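Beta-glucanase (Bacteroides thetaiotaomicron, PDB 6EUG) probably hydrolyses beta-1,3-galactosidic linkages of arabinogalactan with this glycoside hydrolase family 43 domain, one piece of a longer protein that also has a family 16 part. Local coordinates at residues V161-P167 against H249-R255; F257-N262 against A289-T293; G318-Y323 against F335-W340. All coordinates share one frame; numbering follows the deposited sequence.

Contact 1 (V161-P167 against H249-R255); sequences VNPGAYP and HTGKYIR
Two rings of the 249-255 segment receive the 161-167 loop. Val161 sets CG1 over the centre of one face of the His249 imidazole, 3.5 Å from the ring centroid, a CH-pi contact suited to a small branched side chain. The phenol of Tyr253 has CA of Pro167 over one face, 3.8 Å from the centroid, and at its edge the carbonyl oxygen of Ala165, to which Tyr253 OH donates a bond of 2.8 Å from 31° off the carbonyl plane. Pro167 lies alongside this ring, its CG 3.6 Å from Tyr253 CE2, and reaches on to the aliphatic CD of Arg255, whose guanidinium turns to Glu232. CG of Tyr253 lies between backbone N and carbonyl carbon (chi1 73°), which carries OH to Ala165 O; the Asn162 side chain runs the opposite way, amide and ring planes 23° apart. Asn162 ND2 comes within 3.1 Å of Gly251 N, but both are donors and the approach is packing alone. Gly251 suits the corner because a CB at its backbone angles would jam against the preceding carbonyl. Asn162, a residue that tolerates positive phi, starts a type II turn closed by Ala165 N to Asn162 O. Water 1 joins Asn162 N to His249 ND1, while His249 NE2 is paired with His227; water 2 accepts from Tyr253 N and lies near Tyr166 O and Gly251 O. The loop leaving strand 154-159 is thus seated on the outermost strand of the next four-stranded sheet, an inter-blade join of the five-bladed beta-propeller fold of family 43.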
loop_
_atom_site.group_PDB
_atom_site.type_symbol
_atom_site.label_atom_id
_atom_site.label_comp_id
_atom_site.label_asym_id
_atom_site.label_seq_id
_atom_site.Cartn_x
_atom_site.Cartn_y
_atom_site.Cartn_z
ATOM N N VAL A 161 -10.941 3.904 9.853
ATOM C CA VAL A 161 -11.678 2.786 9.252
ATOM C C VAL A 161 -12.635 2.068 10.213
ATOM O O VAL A 161 -12.240 1.655 11.298
ATOM C CB VAL A 161 -10.712 1.765 8.615
ATOM C CG1 VAL A 161 -11.478 0.666 7.889
ATOM C CG2 VAL A 161 -9.701 2.438 7.661
ATOM N N ASN A 162 -13.887 1.883 9.762
ATOM C CA ASN A 162 -14.904 1.090 10.464
ATOM C C ASN A 162 -15.195 1.534 11.927
ATOM O O ASN A 162 -15.131 0.704 12.849
ATOM C CB ASN A 162 -14.583 -0.427 10.415
ATOM C CG ASN A 162 -14.786 -1.059 9.037
ATOM O OD1 ASN A 162 -13.915 -1.845 8.567
ATOM N ND2 ASN A 162 -15.907 -0.754 8.385
ATOM N N PRO A 163 -15.522 2.825 12.140
ATOM C CA PRO A 163 -15.935 3.242 13.512
ATOM C C PRO A 163 -17.003 2.335 14.149
ATOM O O PRO A 163 -17.969 1.920 13.458
ATOM C CB PRO A 163 -16.425 4.686 13.310
ATOM C CG PRO A 163 -16.774 4.780 11.866
ATOM C CD PRO A 163 -15.776 3.899 11.154
ATOM N N GLY A 164 -16.761 1.962 15.419
ATOM C CA GLY A 164 -17.672 1.133 16.192
ATOM C C GLY A 164 -17.618 -0.387 15.987
ATOM O O GLY A 164 -18.301 -1.109 16.723
ATOM N N ALA A 165 -16.833 -0.885 15.011
ATOM C CA ALA A 165 -16.796 -2.328 14.686
ATOM C C ALA A 165 -15.528 -3.003 15.233
ATOM O O ALA A 165 -14.420 -2.443 15.139
ATOM C CB ALA A 165 -16.899 -2.558 13.174
ATOM N N TYR A 166 -15.708 -4.190 15.800
ATOM C CA TYR A 166 -14.612 -5.047 16.215
ATOM C C TYR A 166 -14.145 -5.944 15.059
ATOM O O TYR A 166 -14.928 -6.317 14.189
ATOM C CB TYR A 166 -15.041 -5.982 17.357
ATOM C CG TYR A 166 -15.199 -5.351 18.703
ATOM C CD1 TYR A 166 -14.085 -5.144 19.536
ATOM C CD2 TYR A 166 -16.454 -4.970 19.167
ATOM C CE1 TYR A 166 -14.218 -4.563 20.802
ATOM C CE2 TYR A 166 -16.609 -4.390 20.425
ATOM C CZ TYR A 166 -15.490 -4.186 21.233
ATOM O OH TYR A 166 -15.663 -3.603 22.459
ATOM N N PRO A 167 -12.872 -6.357 15.074
ATOM C CA PRO A 167 -12.425 -7.320 14.070
ATOM C C PRO A 167 -13.142 -8.667 14.259
ATOM O O PRO A 167 -13.388 -9.080 15.414
ATOM C CB PRO A 167 -10.928 -7.509 14.391
ATOM C CG PRO A 167 -10.575 -6.412 15.313
ATOM C CD PRO A 167 -11.818 -6.042 16.054
ATOM N N HIS A 249 -16.360 1.001 3.411
ATOM C CA HIS A 249 -16.090 -0.302 4.077
ATOM C C HIS A 249 -17.400 -0.934 4.566
ATOM O O HIS A 249 -18.342 -0.208 4.900
ATOM C CB HIS A 249 -15.155 -0.136 5.248
ATOM C CG HIS A 249 -13.831 0.475 4.905
ATOM N ND1 HIS A 249 -13.586 1.831 4.986
ATOM C CD2 HIS A 249 -12.673 -0.091 4.491
ATOM C CE1 HIS A 249 -12.339 2.063 4.618
ATOM N NE2 HIS A 249 -11.755 0.913 4.364
ATOM N N THR A 250 -17.471 -2.272 4.627
ATOM C CA THR A 250 -18.697 -2.961 5.097
ATOM C C THR A 250 -18.817 -3.165 6.618
ATOM O O THR A 250 -19.919 -3.411 7.114
ATOM C CB THR A 250 -18.831 -4.352 4.471
ATOM O OG1 THR A 250 -17.745 -5.165 4.938
ATOM C CG2 THR A 250 -18.821 -4.259 2.949
ATOM N N GLY A 251 -17.689 -3.101 7.330
ATOM C CA GLY A 251 -17.606 -3.464 8.744
ATOM C C GLY A 251 -16.934 -4.793 9.018
ATOM O O GLY A 251 -16.600 -5.092 10.177
ATOM N N LYS A 252 -16.730 -5.595 7.967
ATOM C CA LYS A 252 -16.116 -6.908 8.105
ATOM C C LYS A 252 -14.608 -6.740 7.879
ATOM O O LYS A 252 -14.186 -6.247 6.810
ATOM C CB LYS A 252 -16.723 -7.890 7.088
ATOM C CG LYS A 252 -16.227 -9.315 7.206
ATOM C CD LYS A 252 -16.605 -10.197 6.023
ATOM C CE LYS A 252 -18.089 -10.358 5.852
ATOM N NZ LYS A 252 -18.350 -11.566 5.002
ATOM N N TYR A 253 -13.814 -7.098 8.889
ATOM C CA TYR A 253 -12.349 -6.998 8.813
ATOM C C TYR A 253 -11.658 -7.934 9.781
ATOM O O TYR A 253 -12.273 -8.340 10.775
ATOM C CB TYR A 253 -11.837 -5.573 9.058
ATOM C CG TYR A 253 -11.873 -4.988 10.482
ATOM C CD1 TYR A 253 -13.072 -4.593 11.070
ATOM C CD2 TYR A 253 -10.674 -4.763 11.213
ATOM C CE1 TYR A 253 -13.102 -4.018 12.338
ATOM C CE2 TYR A 253 -10.686 -4.191 12.484
ATOM C CZ TYR A 253 -11.895 -3.805 13.054
ATOM O OH TYR A 253 -11.894 -3.231 14.327
ATOM N N ILE A 254 -10.375 -8.221 9.499
ATOM C CA ILE A 254 -9.506 -8.999 10.408
ATOM C C ILE A 254 -8.234 -8.187 10.772
ATOM O O ILE A 254 -7.870 -7.214 10.083
ATOM C CB ILE A 254 -9.129 -10.397 9.859
ATOM C CG1 ILE A 254 -8.242 -10.320 8.586
ATOM C CG2 ILE A 254 -10.392 -11.219 9.660
ATOM C CD1 ILE A 254 -7.581 -11.620 8.150
ATOM N N ARG A 255 -7.552 -8.623 11.827
ATOM C CA ARG A 255 -6.259 -8.070 12.225
ATOM C C ARG A 255 -5.245 -9.229 12.292
ATOM O O ARG A 255 -5.568 -10.328 12.774
ATOM C CB ARG A 255 -6.376 -7.292 13.556
ATOM C CG ARG A 255 -6.660 -8.107 14.813
ATOM C CD ARG A 255 -6.924 -7.219 16.028
ATOM N NE ARG A 255 -5.726 -6.576 16.592
ATOM C CZ ARG A 255 -4.983 -7.046 17.593
ATOM N NH1 ARG A 255 -5.269 -8.197 18.185
ATOM N NH2 ARG A 255 -3.955 -6.310 18.036
HETATM O O HOH W 1 -14.909 3.007 7.304
HETATM O O HOH W 2 -15.446 -7.118 11.480
#

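Contact 2 (F257-N262 against A289-T293); sequences FPGGHN and ARLLT
Arg290 reaches from its strand into the 257-262 loop and grips two oxygens with one nitrogen. NH1 donates to Gly260 O at 3.0 Å, nearly straight (177°), and to Asn262 OD1 at 2.9 Å; both acceptors lie in the guanidinium plane, which fixes the rotation of the group. The second bond comes from above the amide's carbonyl plane, off its lone pairs; OD1 is also hydrogen-bonded to Thr278 OG1. A bend at chi2 (93°) brings the arginine chain across Asn262, a reach suited to its length and flat, many-donor head. Gly260 suits its place because a CB there would clash with the carbonyl of Phe257, the acceptor that closes the type II turn. Water 3 marks the solvent side, bridging Gly260 O and Arg290 NH2. At the other end the fit is looser and wholly apolar: Leu292 lays CD2 over one face of the Phe257 ring, 4.3 Å from its centroid, while its CD1 comes 3.8 Å from Phe257 CE2. Strand 290-294 runs between strands 273-279 and 302-304, and the loop, linking strands 252-256 and 265-270, is held to it by the Arg290 and Leu292 side chains, with Leu237 of strand 236-242 touching Asn262 and Leu292.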
loop_
_atom_site.group_PDB
_atom_site.type_symbol
_atom_site.label_atom_id
_atom_site.label_comp_id
_atom_site.label_asym_id
_atom_site.label_seq_id
_atom_site.Cartn_x
_atom_site.Cartn_y
_atom_site.Cartn_z
ATOM N N PHE A 257 -0.810 -10.401 12.587
ATOM C CA PHE A 257 0.551 -10.050 13.047
ATOM C C PHE A 257 0.608 -8.881 14.006
ATOM O O PHE A 257 1.383 -7.927 13.795
ATOM C CB PHE A 257 1.573 -9.909 11.861
ATOM C CG PHE A 257 1.572 -11.110 10.966
ATOM C CD1 PHE A 257 2.138 -12.298 11.433
ATOM C CD2 PHE A 257 0.940 -11.094 9.719
ATOM C CE1 PHE A 257 2.057 -13.464 10.681
ATOM C CE2 PHE A 257 0.865 -12.261 8.963
ATOM C CZ PHE A 257 1.421 -13.453 9.466
ATOM N N PRO A 258 -0.182 -8.948 15.101
ATOM C CA PRO A 258 -0.140 -7.840 16.036
ATOM C C PRO A 258 1.209 -7.642 16.728
ATOM O O PRO A 258 1.795 -8.581 17.294
ATOM C CB PRO A 258 -1.263 -8.148 17.020
ATOM C CG PRO A 258 -1.501 -9.621 16.911
ATOM C CD PRO A 258 -1.156 -9.975 15.487
ATOM N N GLY A 259 1.683 -6.407 16.694
ATOM C CA GLY A 259 3.001 -6.082 17.191
ATOM C C GLY A 259 4.151 -6.345 16.223
ATOM O O GLY A 259 5.308 -6.057 16.552
ATOM N N GLY A 260 3.848 -6.880 15.042
ATOM C CA GLY A 260 4.869 -7.219 14.039
ATOM C C GLY A 260 5.491 -6.082 13.226
ATOM O O GLY A 260 6.529 -6.289 12.551
ATOM N N HIS A 261 4.865 -4.898 13.253
ATOM C CA HIS A 261 5.387 -3.704 12.568
ATOM C C HIS A 261 5.591 -3.940 11.044
ATOM O O HIS A 261 6.578 -3.489 10.452
ATOM C CB HIS A 261 6.732 -3.274 13.225
ATOM C CG HIS A 261 6.690 -1.979 13.964
ATOM N ND1 HIS A 261 7.635 -1.649 14.915
ATOM C CD2 HIS A 261 5.867 -0.912 13.858
ATOM C CE1 HIS A 261 7.369 -0.444 15.385
ATOM N NE2 HIS A 261 6.312 0.032 14.745
ATOM N N ASN A 262 4.663 -4.659 10.414
ATOM C CA ASN A 262 4.662 -4.822 8.963
ATOM C C ASN A 262 4.091 -3.568 8.275
ATOM O O ASN A 262 3.067 -3.031 8.706
ATOM C CB ASN A 262 3.821 -6.049 8.565
ATOM C CG ASN A 262 4.487 -7.360 8.957
ATOM O OD1 ASN A 262 5.448 -7.844 8.265
ATOM N ND2 ASN A 262 4.013 -7.949 10.057
ATOM N N ALA A 289 12.826 -7.804 4.001
ATOM C CA ALA A 289 11.411 -8.062 3.581
ATOM C C ALA A 289 10.851 -9.304 4.269
ATOM O O ALA A 289 11.612 -10.194 4.654
ATOM C CB ALA A 289 11.308 -8.228 2.059
ATOM N N ARG A 290 9.524 -9.328 4.457
ATOM C CA ARG A 290 8.799 -10.482 4.979
ATOM C C ARG A 290 7.867 -11.012 3.868
ATOM O O ARG A 290 7.352 -10.213 3.024
ATOM C CB ARG A 290 7.944 -10.096 6.212
ATOM C CG ARG A 290 8.726 -9.440 7.373
ATOM C CD ARG A 290 8.773 -7.926 7.353
ATOM N NE ARG A 290 9.505 -7.443 8.520
ATOM C CZ ARG A 290 8.990 -7.078 9.692
ATOM N NH1 ARG A 290 7.680 -7.089 9.927
ATOM N NH2 ARG A 290 9.822 -6.693 10.647
ATOM N N LEU A 291 7.647 -12.328 3.881
ATOM C CA LEU A 291 6.627 -12.996 3.051
ATOM C C LEU A 291 5.508 -13.547 3.937
ATOM O O LEU A 291 5.783 -14.274 4.891
ATOM C CB LEU A 291 7.237 -14.129 2.227
ATOM C CG LEU A 291 6.320 -14.901 1.285
ATOM C CD1 LEU A 291 5.751 -13.943 0.231
ATOM C CD2 LEU A 291 7.046 -16.060 0.621
ATOM N N LEU A 292 4.258 -13.195 3.612
ATOM C CA LEU A 292 3.084 -13.649 4.353
ATOM C C LEU A 292 2.154 -14.428 3.411
ATOM O O LEU A 292 2.065 -14.090 2.226
ATOM C CB LEU A 292 2.359 -12.499 5.002
ATOM C CG LEU A 292 3.223 -11.357 5.626
ATOM C CD1 LEU A 292 2.346 -10.198 6.073
ATOM C CD2 LEU A 292 4.043 -11.862 6.812
ATOM N N THR A 293 1.472 -15.450 3.925
ATOM C CA THR A 293 0.563 -16.267 3.085
ATOM C C THR A 293 -0.712 -16.717 3.811
ATOM O O THR A 293 -0.711 -16.916 5.063
ATOM C CB THR A 293 1.325 -17.466 2.470
ATOM O OG1 THR A 293 0.549 -18.160 1.473
ATOM C CG2 THR A 293 1.745 -18.470 3.560
HETATM O O HOH W 3 9.475 -5.756 13.403
#

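Contact 3 (G318-Y323 against F335-W340); sequences GGQSTY and FMADMW. With GIM (glucoimidazole), chain B.
Met336, Gln320 and Tyr323 give this antiparallel pairing its character. The carbonyl oxygen of Met336 takes two backbone donors, Thr322 N at 2.8 Å and Tyr323 N at 3.2 Å, and its own N returns a bond to Tyr323 O. Two residues thus face one, a classic beta bulge that shifts the register after Ser321. Beyond it the side chains of Met336 and Tyr323 run side by side on the same face, and SD stands at the edge of the phenol, 5.3 Å from its centroid: a Met-aromatic contact for which a slim, flexible methionine is well suited. Gln320 pairs with Asp338 through two backbone bonds and projects on that same face. Extended, with CG opposite the backbone N across chi1 (-176°), it carries its amide out to Trp340. There OE1 accepts from the indole NE1 at 2.9 Å, in the carbonyl plane, with amide and ring 83° apart. This bond helps to fix which way the amide is flipped, leaving NE2 to donate to O2 of glucoimidazole at 3.2 Å and to Ser279 OG. Glutamine, acceptor and donor at once, fits both demands. Trp340 in turn meets Trp284 edge-to-face. The hairpin 320-327/332-339, whose first strand borders the sheet of the last propeller blade, brings Gln320 to the glucoimidazole pocket, which Glu110, Arg111 and Asp214 help to complete.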
loop_
_atom_site.group_PDB
_atom_site.type_symbol
_atom_site.label_atom_id
_atom_site.label_comp_id
_atom_site.label_asym_id
_atom_site.label_seq_id
_atom_site.Cartn_x
_atom_site.Cartn_y
_atom_site.Cartn_z
ATOM N N GLY A 318 18.191 -2.612 -1.273
ATOM C CA GLY A 318 18.179 -1.162 -0.985
ATOM C C GLY A 318 16.794 -0.522 -1.175
ATOM O O GLY A 318 16.679 0.687 -1.172
ATOM N N GLY A 319 15.767 -1.361 -1.358
ATOM C CA GLY A 319 14.396 -0.904 -1.622
ATOM C C GLY A 319 13.357 -1.184 -0.524
ATOM O O GLY A 319 13.667 -1.770 0.544
ATOM N N GLN A 320 12.119 -0.772 -0.829
ATOM C CA GLN A 320 10.938 -1.047 -0.014
ATOM C C GLN A 320 9.760 -1.340 -0.947
ATOM O O GLN A 320 9.468 -0.545 -1.866
ATOM C CB GLN A 320 10.617 0.144 0.903
ATOM C CG GLN A 320 9.447 -0.054 1.881
ATOM C CD GLN A 320 9.104 1.185 2.701
ATOM O OE1 GLN A 320 9.237 2.336 2.209
ATOM N NE2 GLN A 320 8.554 0.971 3.927
ATOM N N SER A 321 9.107 -2.485 -0.756
ATOM C CA SER A 321 7.939 -2.894 -1.528
ATOM C C SER A 321 6.900 -1.797 -1.793
ATOM O O SER A 321 6.601 -0.996 -0.885
ATOM C CB SER A 321 7.285 -4.101 -0.819
ATOM O OG SER A 321 6.955 -3.859 0.573
ATOM N N THR A 322 6.315 -1.810 -2.993
ATOM C CA THR A 322 5.115 -0.973 -3.293
ATOM C C THR A 322 3.945 -1.673 -3.986
ATOM O O THR A 322 2.809 -1.293 -3.743
ATOM C CB THR A 322 5.446 0.373 -3.969
ATOM O OG1 THR A 322 4.292 1.246 -3.958
ATOM C CG2 THR A 322 5.990 0.216 -5.385
ATOM N N TYR A 323 4.205 -2.648 -4.867
ATOM C CA TYR A 323 3.124 -3.263 -5.653
ATOM C C TYR A 323 3.595 -4.564 -6.300
ATOM O O TYR A 323 4.788 -4.722 -6.598
ATOM C CB TYR A 323 2.646 -2.263 -6.783
ATOM C CG TYR A 323 1.299 -2.665 -7.405
ATOM C CD1 TYR A 323 0.112 -2.489 -6.695
ATOM C CD2 TYR A 323 1.222 -3.194 -8.697
ATOM C CE1 TYR A 323 -1.116 -2.905 -7.211
ATOM C CE2 TYR A 323 0.004 -3.600 -9.231
ATOM C CZ TYR A 323 -1.167 -3.437 -8.492
ATOM O OH TYR A 323 -2.379 -3.841 -9.008
ATOM N N PHE A 335 7.532 -7.761 -9.157
ATOM C CA PHE A 335 7.709 -7.048 -7.891
ATOM C C PHE A 335 8.156 -5.619 -8.186
ATOM O O PHE A 335 9.139 -5.428 -8.926
ATOM C CB PHE A 335 8.752 -7.786 -7.035
ATOM C CG PHE A 335 9.123 -7.093 -5.744
ATOM C CD1 PHE A 335 8.216 -7.037 -4.678
ATOM C CD2 PHE A 335 10.409 -6.576 -5.558
ATOM C CE1 PHE A 335 8.558 -6.456 -3.470
ATOM C CE2 PHE A 335 10.776 -6.012 -4.337
ATOM C CZ PHE A 335 9.842 -5.937 -3.297
ATOM N N MET A 336 7.425 -4.643 -7.654
ATOM C CA MET A 336 7.749 -3.213 -7.754
ATOM C C MET A 336 8.099 -2.679 -6.367
ATOM O O MET A 336 7.364 -2.906 -5.380
ATOM C CB MET A 336 6.570 -2.406 -8.332
ATOM C CG MET A 336 6.183 -2.763 -9.760
ATOM S SD MET A 336 4.670 -1.975 -10.320
ATOM C CE MET A 336 4.983 -0.250 -9.931
ATOM N N ALA A 337 9.209 -1.936 -6.308
ATOM C CA ALA A 337 9.666 -1.308 -5.085
ATOM C C ALA A 337 10.199 0.092 -5.362
ATOM O O ALA A 337 10.544 0.409 -6.508
ATOM C CB ALA A 337 10.756 -2.151 -4.415
ATOM N N ASP A 338 10.280 0.898 -4.292
ATOM C CA ASP A 338 10.930 2.231 -4.294
ATOM C C ASP A 338 12.337 2.136 -3.708
ATOM O O ASP A 338 12.558 1.348 -2.757
ATOM C CB ASP A 338 10.100 3.218 -3.477
ATOM C CG ASP A 338 8.755 3.461 -4.101
ATOM O OD1 ASP A 338 8.699 4.089 -5.211
ATOM O OD2 ASP A 338 7.758 3.026 -3.490
ATOM N N MET A 339 13.296 2.888 -4.270
ATOM C CA MET A 339 14.624 3.053 -3.662
ATOM C C MET A 339 14.730 4.508 -3.154
ATOM O O MET A 339 15.036 5.420 -3.933
ATOM C CB MET A 339 15.688 2.714 -4.717
ATOM C CG MET A 339 17.105 2.523 -4.224
ATOM S SD MET A 339 18.267 2.163 -5.574
ATOM C CE MET A 339 17.363 0.963 -6.396
ATOM N N TRP A 340 14.407 4.731 -1.878
ATOM C CA TRP A 340 14.157 6.080 -1.379
ATOM C C TRP A 340 15.468 6.854 -1.172
ATOM O O TRP A 340 16.440 6.294 -0.632
ATOM C CB TRP A 340 13.394 6.063 -0.049
ATOM C CG TRP A 340 12.005 5.479 -0.109
ATOM C CD1 TRP A 340 11.609 4.321 0.453
ATOM C CD2 TRP A 340 10.851 6.049 -0.728
ATOM N NE1 TRP A 340 10.281 4.120 0.224
ATOM C CE2 TRP A 340 9.799 5.143 -0.546
ATOM C CE3 TRP A 340 10.633 7.205 -1.499
ATOM C CZ2 TRP A 340 8.524 5.389 -0.997
ATOM C CZ3 TRP A 340 9.365 7.474 -1.947
ATOM C CH2 TRP A 340 8.316 6.543 -1.738
HETATM C C1 GIM B . 7.287 5.058 5.892
HETATM C C2 GIM B . 6.315 4.714 4.830
HETATM N N10 GIM B . 7.896 6.246 6.054
HETATM C C3 GIM B . 6.380 5.767 3.709
HETATM C C4 GIM B . 6.424 7.189 4.344
HETATM C C5 GIM B . 7.736 7.393 5.117
HETATM C C6 GIM B . 7.799 8.731 5.851
HETATM C C7 GIM B . 8.543 4.896 7.688
HETATM C C8 GIM B . 8.692 6.160 7.153
HETATM N N1 GIM B . 7.674 4.230 6.895
HETATM O O3 GIM B . 5.223 5.677 2.862
HETATM O O2 GIM B . 6.509 3.322 4.463
HETATM O O4 GIM B . 5.295 7.474 5.210
HETATM O O6 GIM B . 6.867 8.755 6.928
HETATM O O HOH W 4 14.691 2.429 -0.027
HETATM O O HOH W 5 7.832 1.871 -1.140
#

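The three contacts move from the outside of the propeller to its ligand site. The centre of contact 1 lies about 18 Å from the centre of the chain, that of contact 2 about 14 Å; both are partly buried and hold loops against strands, and their segments 249-255 and 257-262 follow each other closely in sequence. Contact 3 is buried, its centre about 11 Å from that of the chain, and joins two neighbouring strands of one hairpin. The chemistry follows place: ring faces, a proline and bridging waters in contact 1, an arginine gripping loop oxygens in contact 2, and ladder bonds with a ligand-bound amide in contact 3. Contacts 1 and 3 flank the chain's centre, about 29 Å between their own centres.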